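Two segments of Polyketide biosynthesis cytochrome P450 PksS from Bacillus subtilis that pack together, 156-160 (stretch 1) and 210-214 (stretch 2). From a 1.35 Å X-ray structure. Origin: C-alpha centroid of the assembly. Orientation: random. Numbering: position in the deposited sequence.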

# COMPACT_ATOMS: atom_id res chain seq x y z
N GLU A 156 -2.69 10.92 13.95
CA GLU A 156 -3.95 11.19 14.69
C GLU A 156 -4.63 9.92 15.05
O GLU A 156 -5.12 9.77 16.21
CB GLU A 156 -4.86 12.10 13.87
CG GLU A 156 -4.43 13.53 13.70
CD GLU A 156 -5.46 14.44 13.07
OE1 GLU A 156 -6.52 14.00 12.76
OE2 GLU A 156 -5.20 15.67 13.00
N LEU A 157 -4.69 8.96 14.13
CA LEU A 157 -5.42 7.72 14.43
C LEU A 157 -4.78 6.94 15.56
O LEU A 157 -5.48 6.38 16.42
CB LEU A 157 -5.46 6.89 13.14
CG LEU A 157 -6.15 5.54 13.25
CD1 LEU A 157 -7.60 5.70 13.57
CD2 LEU A 157 -6.01 4.78 11.98
N MET A 158 -3.46 6.90 15.61
CA MET A 158 -2.72 6.21 16.62
C MET A 158 -2.51 7.07 17.92
O MET A 158 -1.88 6.58 18.88
CB MET A 158 -1.36 5.80 16.13
CG MET A 158 -1.42 4.88 14.95
SD MET A 158 -2.06 3.26 15.39
CE MET A 158 -2.08 2.46 13.77
N GLY A 159 -2.92 8.30 17.96
CA GLY A 159 -2.72 9.16 19.10
C GLY A 159 -1.31 9.53 19.32
O GLY A 159 -0.88 9.65 20.49
N ILE A 160 -0.52 9.73 18.27
CA ILE A 160 0.88 10.15 18.45
C ILE A 160 0.83 11.67 18.75
O ILE A 160 0.38 12.43 17.92
CB ILE A 160 1.72 9.88 17.16
CG1 ILE A 160 1.68 8.44 16.72
CG2 ILE A 160 3.16 10.31 17.32
CD1 ILE A 160 1.97 7.44 17.76
N ASP A 210 -8.94 8.00 23.23
CA ASP A 210 -9.67 7.88 22.03
C ASP A 210 -8.62 7.82 20.88
O ASP A 210 -8.34 8.80 20.20
CB ASP A 210 -10.51 9.14 21.86
CG ASP A 210 -11.55 9.01 20.84
OD1 ASP A 210 -11.78 7.85 20.45
OD2 ASP A 210 -12.13 10.04 20.42
N ASP A 211 -8.11 6.63 20.67
CA ASP A 211 -7.13 6.39 19.58
C ASP A 211 -7.06 4.89 19.38
O ASP A 211 -7.46 4.04 20.22
CB ASP A 211 -5.69 6.89 19.97
CG ASP A 211 -5.17 6.14 21.16
OD1 ASP A 211 -5.40 6.51 22.31
OD2 ASP A 211 -4.48 5.11 21.08
N LEU A 212 -6.45 4.49 18.30
CA LEU A 212 -6.43 3.10 17.92
C LEU A 212 -5.52 2.29 18.75
O LEU A 212 -5.81 1.04 18.91
CB LEU A 212 -6.10 3.02 16.42
CG LEU A 212 -6.09 1.61 15.80
CD1 LEU A 212 -7.45 1.02 15.98
CD2 LEU A 212 -5.82 1.81 14.29
N ILE A 213 -4.44 2.77 19.37
CA ILE A 213 -3.64 1.96 20.20
C ILE A 213 -4.49 1.58 21.44
O ILE A 213 -4.58 0.37 21.82
CB ILE A 213 -2.33 2.63 20.67
CG1 ILE A 213 -1.47 2.85 19.41
CG2 ILE A 213 -1.62 1.77 21.71
CD1 ILE A 213 -0.27 3.65 19.69
N SER A 214 -5.23 2.54 22.01
CA SER A 214 -6.09 2.25 23.14
C SER A 214 -7.12 1.24 22.72
O SER A 214 -7.37 0.23 23.52
CB SER A 214 -6.80 3.52 23.51
OG SER A 214 -5.91 4.46 24.15
O HOH W 1 -7.55 9.07 17.12

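The two stretches meet where one helix finishes and another begins, and a single direct hydrogen bond joins them. Leu-212 N donates to Leu-157 O at 2.8 Å with an N-H...O angle of 166°, short and nearly linear. Leu-212 opens the helix of stretch 2, so its amide has no carbonyl four residues back within that helix to bond; the carbonyl of Leu-157, in the last part of the other helix, supplies the acceptor. The backbones approach closely around this bond, with Met-158 CA 5.0 Å from Leu-212 CA and Gly-159 CA 5.2 Å from Asp-211 CA.

A water adds a second polar link. Water 1 lies 2.7 Å from Glu-156 O and 3.2 Å from Asp-210 O, within hydrogen-bonding geometry of both carbonyls. More acceptors are within its reach than it has protons, so the two bonds need not both be made at once.

Apolar side chains pack around the direct bond. Leu-212 points its CA-to-CB bond toward stretch 1, and its t/p rotamer places Leu-212 CD2 3.8 Å from Leu-157 CD2 and likewise 3.8 Å from Met-158 CE. Leu-157, also t/p, leaves its backbone sideways, but its end comes nearer to the partner. Met-158 starts away from stretch 2; its m, m, t chi angles nevertheless carry the long, unbranched side chain back alongside, with Met-158 SD 4.1 Å from Ile-213 CG1. Ile-213 CD1 extends to 3.4 Å from Met-158 O, a contact with backbone rather than side chain. Altogether 294 Å² is buried, summed over both sides, and Leu-212 and Met-158 have the largest covered areas.

Glycine suits position 159 on two counts. Its phi/psi of 68/37 follows the helix in a Schellman motif, and positive phi favours glycine; Gly-159 N also donates to Glu-156 O at 3.2 Å. In addition, an ideal CB on Gly-159 would point toward stretch 2 and lie 2.9 Å from Asp-211 CB, a clash. Without that atom, Gly-159 N can sit 3.7 Å from Asp-211 CB.

Asp-211 caps the helix of stretch 2. With chi1 at 63° (p), Asp-211 OD2 accepts from Ser-214 N at 2.8 Å and 160°, and weakly from Ile-213 N at 2.9 Å and 116°. Ser-214 OG donates to Asp-211 OD1 at 2.8 Å, so both carboxylate oxygens are engaged. A short acidic side chain fits this place: it reaches the free amides of the first turn while its CB packs beside the glycine.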